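Local coordinates for protein methionine-R-sulfoxide reductase (Neisseria meningitidis, PDB 3MMH) that reduces the R-sulfoxide of free methionine back to methionine, probably by thiol chemistry of its cysteines within a GAF-type fold, at residues S9-A12 with A13-E17; R16-L19 with P20-E23; L36-T39 with A40-L43; D142-D145 with A146-G150; E157-F160 with E161-R164. All blocks are in the same frame, centred on the assembly; numbering follows the deposited sequence.

Contact 1: S9-A12 with A13-E17; sequences SDKA and ALYRE
D10 reaches forward over the first turn of helix 11-27, and its OD2 accepts from A13 N at 3.1 Å. The approach is on the anti side of the carboxylate, 27° out of its plane. With chi1 at 169°, CG swings beside the aspartate's own carbonyl carbon, which carries the carboxylate round to the amide of A13. The same OD2 takes a short bond of 2.5 Å from a water, and that water in turn accepts from R16 NH2, so acid and guanidinium are linked through solvent without touching.

R16 can be followed outward atom by atom. CB and CG run past A12 O, with CG 3.5 Å from that oxygen. The chain then bends at chi3 (-68°) and folds the guanidinium back over the preceding turn. NE and CZ stay near A12 O, which lies over one face of the group, and NH1 ends 3.6 Å from A12 CB. NH1 also has a weak hydrogen bond to Y148 OH.

This is a classical N-cap: D10 stands just before the helix, and its backbone O receives L14 N as the side chain receives A13 N. The next bond along the helix joins Y15 N to K11 O. The side chains of K11 and Y15 lie side by side and point the same way, K11 CG 3.9 Å from Y15 CE2. Both polar ends go to helix 143-165 and its cap: K11 NZ forms salt bridges with D142 and D145, and Y15 OH a hydrogen bond with D145.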
loop_
_atom_site.group_PDB
_atom_site.type_symbol
_atom_site.label_atom_id
_atom_site.label_comp_id
_atom_site.label_asym_id
_atom_site.label_seq_id
_atom_site.Cartn_x
_atom_site.Cartn_y
_atom_site.Cartn_z
ATOM N N SER A 9 22.138 0.724 -12.787
ATOM C CA SER A 9 22.162 2.153 -12.559
ATOM C C SER A 9 21.513 2.986 -13.641
ATOM O O SER A 9 21.409 4.190 -13.507
ATOM C CB SER A 9 23.630 2.596 -12.399
ATOM O OG SER A 9 24.379 2.261 -13.593
ATOM N N ASP A 10 21.047 2.339 -14.708
ATOM C CA ASP A 10 20.320 2.954 -15.801
ATOM C C ASP A 10 18.891 2.488 -15.745
ATOM O O ASP A 10 18.594 1.313 -15.506
ATOM C CB ASP A 10 20.949 2.453 -17.131
ATOM C CG ASP A 10 20.159 2.795 -18.342
ATOM O OD1 ASP A 10 20.128 4.018 -18.650
ATOM O OD2 ASP A 10 19.462 1.903 -18.871
ATOM N N LYS A 11 17.966 3.428 -16.020
ATOM C CA LYS A 11 16.552 3.156 -15.929
ATOM C C LYS A 11 16.115 1.926 -16.683
ATOM O O LYS A 11 15.428 1.039 -16.176
ATOM C CB LYS A 11 15.765 4.417 -16.361
ATOM C CG LYS A 11 14.247 4.267 -16.240
ATOM C CD LYS A 11 13.469 5.254 -17.162
ATOM C CE LYS A 11 13.709 6.695 -16.883
ATOM N NZ LYS A 11 12.831 7.491 -17.747
ATOM N N ALA A 12 16.416 1.873 -17.996
ATOM C CA ALA A 12 15.987 0.753 -18.838
ATOM C C ALA A 12 16.581 -0.565 -18.314
ATOM O O ALA A 12 15.853 -1.576 -18.226
ATOM C CB ALA A 12 16.349 1.017 -20.302
ATOM N N ALA A 13 17.857 -0.570 -17.971
ATOM C CA ALA A 13 18.474 -1.767 -17.460
ATOM C C ALA A 13 17.780 -2.205 -16.171
ATOM O O ALA A 13 17.650 -3.395 -15.905
ATOM C CB ALA A 13 19.988 -1.549 -17.261
ATOM N N LEU A 14 17.388 -1.240 -15.311
ATOM C CA LEU A 14 16.741 -1.600 -14.062
ATOM C C LEU A 14 15.377 -2.235 -14.303
ATOM O O LEU A 14 15.022 -3.208 -13.659
ATOM C CB LEU A 14 16.674 -0.389 -13.118
ATOM C CG LEU A 14 16.150 -0.694 -11.705
ATOM C CD1 LEU A 14 16.983 -1.673 -10.974
ATOM C CD2 LEU A 14 16.022 0.616 -10.916
ATOM N N TYR A 15 14.597 -1.712 -15.245
ATOM C CA TYR A 15 13.348 -2.388 -15.587
ATOM C C TYR A 15 13.621 -3.794 -16.010
ATOM O O TYR A 15 12.886 -4.719 -15.664
ATOM C CB TYR A 15 12.607 -1.645 -16.710
ATOM C CG TYR A 15 11.771 -0.465 -16.264
ATOM C CD1 TYR A 15 10.609 -0.707 -15.535
ATOM C CD2 TYR A 15 12.056 0.821 -16.624
ATOM C CE1 TYR A 15 9.769 0.339 -15.197
ATOM C CE2 TYR A 15 11.218 1.883 -16.290
ATOM C CZ TYR A 15 10.074 1.628 -15.561
ATOM O OH TYR A 15 9.192 2.628 -15.246
ATOM N N ARG A 16 14.607 -4.047 -16.879
ATOM C CA ARG A 16 14.879 -5.398 -17.329
ATOM C C ARG A 16 15.254 -6.327 -16.185
ATOM O O ARG A 16 14.960 -7.514 -16.213
ATOM C CB ARG A 16 15.980 -5.384 -18.401
ATOM C CG ARG A 16 15.554 -4.713 -19.674
ATOM C CD ARG A 16 16.479 -4.868 -20.847
ATOM N NE ARG A 16 17.735 -4.179 -20.676
ATOM C CZ ARG A 16 18.030 -2.961 -21.135
ATOM N NH1 ARG A 16 17.101 -2.241 -21.729
ATOM N NH2 ARG A 16 19.263 -2.446 -20.943
ATOM N N GLU A 17 15.937 -5.780 -15.188
ATOM C CA GLU A 17 16.284 -6.501 -13.975
ATOM C C GLU A 17 15.137 -6.791 -13.067
ATOM O O GLU A 17 15.018 -7.886 -12.530
ATOM C CB GLU A 17 17.412 -5.766 -13.227
ATOM C CG GLU A 17 17.985 -6.404 -12.046
ATOM C CD GLU A 17 19.119 -5.658 -11.399
ATOM O OE1 GLU A 17 19.349 -4.514 -11.706
ATOM O OE2 GLU A 17 19.801 -6.224 -10.516
HETATM O O HOH W 1 20.276 0.571 -20.827
#

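Contact 2: R16-L19 with P20-E23; sequences REVL and PQIE
Q21 NE2 donates to E17 O at 3.0 Å in an almost straight bond, 174° at the hydrogen. The acceptor lies in the plane of the amide, but the donor stands well above the carbonyl plane, 56° out of it. The extended glutamine chain runs back along the helix beside E17, pointing the same way, with NE2 3.9 Å from E17 CG. NE2 has a second acceptor in H5 O, and the E17 carboxylate also turns to the N-terminal segment, where it meets H5, S7 and A8.

Among the backbone bonds, I22 N reaches V18 O and E23 N reaches L19 O. P20 has no N-H to offer to R16 O; its CD sits 3.1 Å from that oxygen instead. L19 CB lies 3.4 Å from P20 CD, as the bond between the two residues largely dictates. On the buried side, in one of its two modelled conformers, V18 CG1 meets I22 CD1 at 3.8 Å. These two face V42 of helix 32-47, while L19 packs on Y148 and E151 of helix 143-165.

A proline inside a helix, with the bond to the turn before it missing and the axis kinked there, is what distinguishes this part of helix 11-27.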
loop_
_atom_site.group_PDB
_atom_site.type_symbol
_atom_site.label_atom_id
_atom_site.label_comp_id
_atom_site.label_asym_id
_atom_site.label_seq_id
_atom_site.Cartn_x
_atom_site.Cartn_y
_atom_site.Cartn_z
ATOM N N ARG A 16 14.607 -4.047 -16.879
ATOM C CA ARG A 16 14.879 -5.398 -17.329
ATOM C C ARG A 16 15.254 -6.327 -16.185
ATOM O O ARG A 16 14.960 -7.514 -16.213
ATOM C CB ARG A 16 15.980 -5.384 -18.401
ATOM C CG ARG A 16 15.554 -4.713 -19.674
ATOM C CD ARG A 16 16.479 -4.868 -20.847
ATOM N NE ARG A 16 17.735 -4.179 -20.676
ATOM C CZ ARG A 16 18.030 -2.961 -21.135
ATOM N NH1 ARG A 16 17.101 -2.241 -21.729
ATOM N NH2 ARG A 16 19.263 -2.446 -20.943
ATOM N N GLU A 17 15.937 -5.780 -15.188
ATOM C CA GLU A 17 16.284 -6.501 -13.975
ATOM C C GLU A 17 15.137 -6.791 -13.067
ATOM O O GLU A 17 15.018 -7.886 -12.530
ATOM C CB GLU A 17 17.412 -5.766 -13.227
ATOM C CG GLU A 17 17.985 -6.404 -12.046
ATOM C CD GLU A 17 19.119 -5.658 -11.399
ATOM O OE1 GLU A 17 19.349 -4.514 -11.706
ATOM O OE2 GLU A 17 19.801 -6.224 -10.516
ATOM N N VAL A 18 14.234 -5.820 -12.912
ATOM C CA VAL A 18 13.225 -5.848 -11.910
ATOM C C VAL A 18 11.914 -6.498 -12.389
ATOM O O VAL A 18 11.251 -7.173 -11.602
ATOM C CB VAL A 18 13.011 -4.465 -11.409
ATOM C CG1 VAL A 18 11.680 -4.314 -10.557
ATOM C CG2 VAL A 18 14.208 -4.096 -10.547
ATOM N N LEU A 19 11.506 -6.295 -13.645
ATOM C CA LEU A 19 10.217 -6.891 -14.078
ATOM C C LEU A 19 10.189 -8.393 -13.862
ATOM O O LEU A 19 9.164 -8.891 -13.401
ATOM C CB LEU A 19 9.890 -6.581 -15.531
ATOM C CG LEU A 19 8.980 -5.418 -15.791
ATOM C CD1 LEU A 19 9.237 -4.209 -15.113
ATOM C CD2 LEU A 19 8.799 -5.245 -17.271
ATOM N N PRO A 20 11.238 -9.192 -14.150
ATOM C CA PRO A 20 11.138 -10.624 -13.948
ATOM C C PRO A 20 11.035 -10.932 -12.481
ATOM O O PRO A 20 10.404 -11.942 -12.107
ATOM C CB PRO A 20 12.446 -11.162 -14.556
ATOM C CG PRO A 20 12.861 -10.071 -15.514
ATOM C CD PRO A 20 12.418 -8.821 -14.935
ATOM N N GLN A 21 11.611 -10.150 -11.585
ATOM C CA GLN A 21 11.483 -10.347 -10.184
ATOM C C GLN A 21 10.069 -10.081 -9.692
ATOM O O GLN A 21 9.532 -10.860 -8.916
ATOM C CB GLN A 21 12.472 -9.504 -9.424
ATOM C CG GLN A 21 13.928 -9.917 -9.694
ATOM C CD GLN A 21 14.942 -9.106 -8.953
ATOM O OE1 GLN A 21 15.057 -9.263 -7.716
ATOM N NE2 GLN A 21 15.598 -8.221 -9.604
ATOM N N ILE A 22 9.456 -9.021 -10.177
ATOM C CA ILE A 22 8.045 -8.769 -9.877
ATOM C C ILE A 22 7.185 -9.949 -10.368
ATOM O O ILE A 22 6.320 -10.413 -9.652
ATOM C CB ILE A 22 7.493 -7.447 -10.439
ATOM C CG1 ILE A 22 8.237 -6.248 -9.835
ATOM C CG2 ILE A 22 5.960 -7.355 -10.183
ATOM C CD1 ILE A 22 7.895 -4.928 -10.384
ATOM N N GLU A 23 7.438 -10.391 -11.608
ATOM C CA GLU A 23 6.643 -11.494 -12.130
ATOM C C GLU A 23 6.746 -12.696 -11.183
ATOM O O GLU A 23 5.712 -13.378 -10.976
ATOM C CB GLU A 23 7.120 -11.866 -13.554
ATOM C CG GLU A 23 6.163 -12.800 -14.267
ATOM C CD GLU A 23 6.614 -13.229 -15.619
ATOM O OE1 GLU A 23 7.868 -13.312 -15.855
ATOM O OE2 GLU A 23 5.795 -13.674 -16.424
#

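Contact 3: L36-T39 with A40-L43; sequences LANT and AAVL
T39 and A40 meet at the middle of helix 32-47 and, with N38, have the most surface buried between L36-T39 and A40-L43. T39 CB lies 3.2 Å from A40 N, as it must for neighbours in the chain, and its two branches part from there. At chi1 -63° OG1 turns back beside its own backbone N, where it hydrogen-bonds to N35 O one turn earlier, so the buried hydroxyl is satisfied by the helix itself. The methyl CG2 goes forward, and 4.2 Å separates it from L43 CD1, a loose approach. L43 packs instead against the carbonyl oxygen of T39, its CG 3.5 Å from T39 O, the oxygen that accepts L43 N.

A40 contributes a methyl, and its CB rests 3.6 Å from L36 O, the same oxygen that A40 N bonds to at 2.9 Å. Around N38 the backbone matters most: N38 O receives V42 N, and V42 CG2 closes over that oxygen at 3.4 Å. The asparagine's amide turns out of the helix instead, ND2 donating to A74 O of the second subunit. A41 N completes the regular series by bonding to A37 O.

A37 and A41 each belong to a magnesium site, the first with Q70 and the second with E45. T39 packs on I22 and V26 of helix 11-27, and V42 on V18 and I22; T39 and L43 meet L152 of helix 143-165, and L36, T39 and L43 strand 51-58, while A37, N38, A41 and V42 pack on F69, G71 and L73 of the second subunit.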
loop_
_atom_site.group_PDB
_atom_site.type_symbol
_atom_site.label_atom_id
_atom_site.label_comp_id
_atom_site.label_asym_id
_atom_site.label_seq_id
_atom_site.Cartn_x
_atom_site.Cartn_y
_atom_site.Cartn_z
ATOM N N LEU A 36 -0.831 -6.303 -5.718
ATOM C CA LEU A 36 -0.677 -4.875 -6.005
ATOM C C LEU A 36 0.217 -4.223 -4.986
ATOM O O LEU A 36 1.065 -3.372 -5.294
ATOM C CB LEU A 36 -2.046 -4.168 -6.060
ATOM C CG LEU A 36 -2.942 -4.631 -7.242
ATOM C CD1 LEU A 36 -4.304 -3.920 -7.107
ATOM C CD2 LEU A 36 -2.303 -4.481 -8.605
ATOM N N ALA A 37 0.022 -4.563 -3.711
ATOM C CA ALA A 37 0.803 -3.989 -2.620
ATOM C C ALA A 37 2.261 -4.321 -2.767
ATOM O O ALA A 37 3.167 -3.451 -2.651
ATOM C CB ALA A 37 0.233 -4.416 -1.273
ATOM N N ASN A 38 2.600 -5.580 -3.052
ATOM C CA ASN A 38 4.013 -5.933 -3.218
ATOM C C ASN A 38 4.578 -5.317 -4.534
ATOM O O ASN A 38 5.759 -4.952 -4.554
ATOM C CB ASN A 38 4.261 -7.457 -3.203
ATOM C CG ASN A 38 4.545 -7.973 -1.809
ATOM O OD1 ASN A 38 4.953 -7.079 -0.952
ATOM N ND2 ASN A 38 4.286 -9.182 -1.519
ATOM N N THR A 39 3.783 -5.192 -5.579
ATOM C CA THR A 39 4.284 -4.554 -6.791
ATOM C C THR A 39 4.649 -3.088 -6.551
ATOM O O THR A 39 5.700 -2.621 -6.950
ATOM C CB THR A 39 3.235 -4.656 -7.943
ATOM O OG1 THR A 39 3.038 -6.069 -8.236
ATOM C CG2 THR A 39 3.704 -4.003 -9.202
ATOM N N ALA A 40 3.771 -2.356 -5.823
ATOM C CA ALA A 40 4.082 -1.000 -5.462
ATOM C C ALA A 40 5.343 -0.940 -4.680
ATOM O O ALA A 40 6.201 -0.041 -4.824
ATOM C CB ALA A 40 2.925 -0.316 -4.742
ATOM N N ALA A 41 5.525 -1.863 -3.719
ATOM C CA ALA A 41 6.732 -1.883 -2.926
ATOM C C ALA A 41 7.979 -2.083 -3.713
ATOM O O ALA A 41 9.037 -1.467 -3.431
ATOM C CB ALA A 41 6.626 -3.005 -1.849
ATOM N N VAL A 42 7.954 -3.007 -4.677
ATOM C CA VAL A 42 9.137 -3.260 -5.517
ATOM C C VAL A 42 9.484 -2.020 -6.362
ATOM O O VAL A 42 10.648 -1.600 -6.423
ATOM C CB VAL A 42 9.009 -4.492 -6.367
ATOM C CG1 VAL A 42 10.238 -4.650 -7.255
ATOM C CG2 VAL A 42 8.872 -5.728 -5.532
ATOM N N LEU A 43 8.444 -1.433 -6.965
ATOM C CA LEU A 43 8.703 -0.241 -7.773
ATOM C C LEU A 43 9.237 0.923 -6.946
ATOM O O LEU A 43 10.158 1.628 -7.350
ATOM C CB LEU A 43 7.459 0.153 -8.529
ATOM C CG LEU A 43 6.984 -0.801 -9.626
ATOM C CD1 LEU A 43 5.596 -0.364 -10.114
ATOM C CD2 LEU A 43 7.983 -0.883 -10.776
#

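Contact 4: D142-D145 with A146-G150; sequences DETD and ALYLG
T144 holds OG1 beside its backbone N (chi1 -62°), which sends CG2 forward to the next turn, and there it meets Y148. With chi1 at -72° the tyrosine ring lies back over that turn. The methyl comes to the ring at its edge, in plane, 3.9 Å from CD2, and the two side chains cross at a slant. In the backbone Y148 N bonds to T144 O, and the ring's CD2 is 3.5 Å from the same oxygen. L149 N in turn reaches D145 O at 2.8 Å. The leucine's CB and CG also lie close to that acceptor.

Ahead of this turn two aspartates cap backbone amides at the start of the helix. D142 OD1 accepts T144 N at 2.9 Å from above the carboxylate plane, and D145 OD2 accepts D142 N at 2.9 Å on its anti side. The backbone O of D142 takes A146 N. D145 is buried but well supplied: K11 forms a salt bridge to OD2 and another to D142 OD1, Y15 OH bonds to OD1, and D145 belongs with Q140 to a magnesium site. The lysine charge probably offsets the repulsion of the two carboxylates. With the N-cap side chain of D142 holding T144 N while D145, three positions on, holds D142 N, the pair forms a capping box at the start of helix 143-165.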
loop_
_atom_site.group_PDB
_atom_site.type_symbol
_atom_site.label_atom_id
_atom_site.label_comp_id
_atom_site.label_asym_id
_atom_site.label_seq_id
_atom_site.Cartn_x
_atom_site.Cartn_y
_atom_site.Cartn_z
ATOM N N ASP A 142 9.251 8.626 -19.351
ATOM C CA ASP A 142 9.391 8.727 -20.765
ATOM C C ASP A 142 9.007 7.400 -21.442
ATOM O O ASP A 142 8.298 6.569 -20.862
ATOM C CB ASP A 142 10.818 9.206 -21.105
ATOM C CG ASP A 142 11.877 8.213 -20.798
ATOM O OD1 ASP A 142 11.577 7.054 -20.499
ATOM O OD2 ASP A 142 13.071 8.569 -20.850
ATOM N N GLU A 143 9.443 7.232 -22.698
ATOM C CA GLU A 143 9.053 6.066 -23.453
ATOM C C GLU A 143 9.528 4.736 -22.822
ATOM O O GLU A 143 8.901 3.704 -23.007
ATOM C CB GLU A 143 9.480 6.169 -24.937
ATOM C CG GLU A 143 10.933 5.994 -25.210
ATOM C CD GLU A 143 11.759 7.249 -25.019
ATOM O OE1 GLU A 143 11.220 8.271 -24.549
ATOM O OE2 GLU A 143 13.017 7.151 -25.320
ATOM N N THR A 144 10.633 4.785 -22.116
ATOM C CA THR A 144 11.118 3.583 -21.423
ATOM C C THR A 144 10.117 3.161 -20.362
ATOM O O THR A 144 9.758 1.996 -20.233
ATOM C CB THR A 144 12.504 3.826 -20.811
ATOM O OG1 THR A 144 13.428 4.112 -21.878
ATOM C CG2 THR A 144 13.030 2.695 -20.025
ATOM N N ASP A 145 9.652 4.144 -19.578
ATOM C CA ASP A 145 8.639 3.822 -18.556
ATOM C C ASP A 145 7.329 3.319 -19.202
ATOM O O ASP A 145 6.718 2.400 -18.764
ATOM C CB ASP A 145 8.341 5.067 -17.690
ATOM C CG ASP A 145 9.595 5.557 -17.076
ATOM O OD1 ASP A 145 10.064 5.009 -16.022
ATOM O OD2 ASP A 145 10.181 6.550 -17.606
ATOM N N ALA A 146 6.914 3.984 -20.302
ATOM C CA ALA A 146 5.679 3.553 -20.952
ATOM C C ALA A 146 5.828 2.118 -21.400
ATOM O O ALA A 146 4.919 1.301 -21.247
ATOM C CB ALA A 146 5.344 4.501 -22.103
ATOM N N LEU A 147 6.934 1.752 -22.041
ATOM C CA LEU A 147 7.127 0.399 -22.538
ATOM C C LEU A 147 7.089 -0.626 -21.388
ATOM O O LEU A 147 6.334 -1.596 -21.418
ATOM C CB LEU A 147 8.439 0.284 -23.314
ATOM C CG LEU A 147 8.694 -1.098 -23.943
ATOM C CD1 LEU A 147 7.867 -1.187 -25.240
ATOM C CD2 LEU A 147 10.198 -1.283 -24.263
ATOM N N TYR A 148 7.933 -0.430 -20.400
ATOM C CA TYR A 148 8.084 -1.417 -19.350
ATOM C C TYR A 148 6.980 -1.441 -18.344
ATOM O O TYR A 148 6.552 -2.530 -17.939
ATOM C CB TYR A 148 9.463 -1.272 -18.689
ATOM C CG TYR A 148 10.567 -1.751 -19.593
ATOM C CD1 TYR A 148 10.643 -3.069 -20.048
ATOM C CD2 TYR A 148 11.644 -0.922 -19.913
ATOM C CE1 TYR A 148 11.692 -3.467 -20.878
ATOM C CE2 TYR A 148 12.691 -1.374 -20.708
ATOM C CZ TYR A 148 12.682 -2.632 -21.219
ATOM O OH TYR A 148 13.741 -3.054 -22.031
ATOM N N LEU A 149 6.381 -0.304 -18.006
ATOM C CA LEU A 149 5.177 -0.363 -17.155
ATOM C C LEU A 149 4.020 -0.914 -17.934
ATOM O O LEU A 149 3.138 -1.559 -17.342
ATOM C CB LEU A 149 4.851 0.995 -16.533
ATOM C CG LEU A 149 5.909 1.521 -15.537
ATOM C CD1 LEU A 149 5.613 2.951 -15.171
ATOM C CD2 LEU A 149 5.979 0.614 -14.296
ATOM N N GLY A 150 3.978 -0.762 -19.265
ATOM C CA GLY A 150 2.978 -1.478 -20.045
ATOM C C GLY A 150 3.148 -2.967 -20.002
ATOM O O GLY A 150 2.141 -3.697 -19.895
#

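Contact 5: E157-F160 with E161-R164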
loop_
_atom_site.group_PDB
_atom_site.type_symbol
_atom_site.label_atom_id
_atom_site.label_comp_id
_atom_site.label_asym_id
_atom_site.label_seq_id
_atom_site.Cartn_x
_atom_site.Cartn_y
_atom_site.Cartn_z
ATOM N N GLU A 157 -2.384 -8.072 -15.161
ATOM C CA GLU A 157 -3.640 -8.524 -15.683
ATOM C C GLU A 157 -3.809 -10.027 -15.525
ATOM O O GLU A 157 -4.896 -10.555 -15.214
ATOM C CB GLU A 157 -3.829 -8.091 -17.155
ATOM C CG GLU A 157 -4.052 -6.613 -17.340
ATOM C CD GLU A 157 -3.839 -6.132 -18.778
ATOM O OE1 GLU A 157 -3.372 -6.909 -19.648
ATOM O OE2 GLU A 157 -4.124 -4.959 -18.987
ATOM N N LYS A 158 -2.748 -10.768 -15.822
ATOM C CA LYS A 158 -2.793 -12.234 -15.675
ATOM C C LYS A 158 -3.024 -12.633 -14.231
ATOM O O LYS A 158 -3.712 -13.611 -13.958
ATOM C CB LYS A 158 -1.570 -12.923 -16.268
ATOM C CG LYS A 158 -1.536 -12.643 -17.820
ATOM C CD LYS A 158 -0.310 -13.174 -18.458
ATOM C CE LYS A 158 -0.333 -12.795 -19.933
ATOM N NZ LYS A 158 -0.119 -11.293 -20.023
ATOM N N ARG A 159 -2.440 -11.903 -13.291
ATOM C CA ARG A 159 -2.700 -12.181 -11.864
ATOM C C ARG A 159 -4.108 -11.836 -11.455
ATOM O O ARG A 159 -4.681 -12.513 -10.591
ATOM C CB ARG A 159 -1.678 -11.473 -10.940
ATOM C CG ARG A 159 -0.238 -11.867 -11.232
ATOM C CD ARG A 159 0.010 -13.333 -11.409
ATOM N NE ARG A 159 -0.377 -14.124 -10.238
ATOM C CZ ARG A 159 -0.761 -15.371 -10.296
ATOM N NH1 ARG A 159 -0.945 -15.969 -11.468
ATOM N NH2 ARG A 159 -1.043 -16.000 -9.133
ATOM N N PHE A 160 -4.707 -10.808 -12.050
ATOM C CA PHE A 160 -6.113 -10.467 -11.772
ATOM C C PHE A 160 -6.979 -11.639 -12.175
ATOM O O PHE A 160 -7.862 -12.118 -11.470
ATOM C CB PHE A 160 -6.541 -9.173 -12.447
ATOM C CG PHE A 160 -7.975 -8.871 -12.247
ATOM C CD1 PHE A 160 -8.449 -8.395 -11.060
ATOM C CD2 PHE A 160 -8.880 -9.150 -13.248
ATOM C CE1 PHE A 160 -9.775 -8.169 -10.882
ATOM C CE2 PHE A 160 -10.287 -8.878 -13.052
ATOM C CZ PHE A 160 -10.662 -8.377 -11.855
ATOM N N GLU A 161 -6.787 -12.137 -13.399
ATOM C CA GLU A 161 -7.548 -13.281 -13.819
ATOM C C GLU A 161 -7.319 -14.517 -12.938
ATOM O O GLU A 161 -8.247 -15.250 -12.611
ATOM C CB GLU A 161 -7.216 -13.567 -15.269
ATOM C CG GLU A 161 -7.553 -12.495 -16.308
ATOM C CD GLU A 161 -8.993 -12.079 -16.252
ATOM O OE1 GLU A 161 -9.882 -12.839 -15.732
ATOM O OE2 GLU A 161 -9.214 -10.971 -16.731
ATOM N N ALA A 162 -6.091 -14.734 -12.513
ATOM C CA ALA A 162 -5.801 -15.874 -11.610
ATOM C C ALA A 162 -6.483 -15.711 -10.298
ATOM O O ALA A 162 -6.989 -16.679 -9.746
ATOM C CB ALA A 162 -4.287 -16.010 -11.375
ATOM N N SER A 163 -6.709 -14.457 -9.837
ATOM C CA SER A 163 -7.367 -14.203 -8.551
ATOM C C SER A 163 -8.821 -14.680 -8.653
ATOM O O SER A 163 -9.376 -15.124 -7.648
ATOM C CB SER A 163 -7.291 -12.729 -8.152
ATOM O OG SER A 163 -8.226 -11.903 -8.831
ATOM N N ARG A 164 -9.419 -14.605 -9.806
ATOM C CA ARG A 164 -10.811 -15.003 -10.009
ATOM C C ARG A 164 -10.992 -16.471 -10.084
ATOM O O ARG A 164 -12.077 -17.008 -9.787
ATOM C CB ARG A 164 -11.390 -14.339 -11.241
ATOM C CG ARG A 164 -11.281 -12.835 -11.241
ATOM C CD ARG A 164 -11.737 -12.280 -12.569
ATOM N NE ARG A 164 -13.146 -12.474 -12.873
ATOM C CZ ARG A 164 -13.709 -11.983 -13.973
ATOM N NH1 ARG A 164 -12.994 -11.340 -14.894
ATOM N NH2 ARG A 164 -14.997 -12.183 -14.178
#
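Surface side chains meet one turn apart near the C-terminal end of helix 143-165, where E157-F160 runs on into E161-R164. F160 O gathers the bonds: S163 OG donates to it at 2.7 Å, in the carbonyl plane and on a lone pair. S163 N at 3.1 Å and R164 N add weak ones. The serine reaches it because chi1 (78°) sets OG between its own backbone N and carbonyl carbon. S163 N also donates to R159 O, so this amide is shared between two carbonyls.

Such forked and weakened bonding comes just short of the end of the helix, which closes at 165. Before it the pattern is regular, with E161 N on E157 O and A162 N on K158 O. Two charged neighbours meet the F160 ring along its CD2-CE2 side. E161 OE2 comes to its edge, in plane, 3.9 Å from CD2, the carboxylate standing nearly perpendicular to the ring. In one of its two conformers R164 CD approaches CE2 at 3.7 Å, and the guanidinium beyond is turned 52° from the ring. In that conformer the two charges pair at 3.6 Å, R164 NH1 to E161 OE1, and each is drawn also to strand 115-123 or the turn after it, E161 to S123 and R164 to D124.

R159 bends twice, at chi2 and chi3, and folds its guanidinium forward over A162, whose CB lies over one face and 3.3 Å from NH1. NH2 is held by E29 O, and R159 shares a magnesium site with T30 and N35. W32 of helix 32-47 meets the F160 ring edge-to-face.

How the contacts relate
Contact 3 is the wholly buried one, contact 5 lies at the surface, and contacts 1, 2 and 4 are partly buried. Contacts 1 and 2 run on along helix 11-27 and share R16 and E17, whereas contacts 4 and 5 occupy separate parts of helix 143-165, their centres about 22 Å apart. Two helix starts, in contacts 1 and 4, are joined by polar bonds from K11 and Y15 to D145, beside packed tyrosines. Contacts 2 and 3 meet through aliphatic groups, V18 and I22 against V42. Charge and capping mark the helix ends, and the middle parts pack mainly through aliphatic groups, with a proline kink in contact 2; contact 3 alone reaches the second subunit.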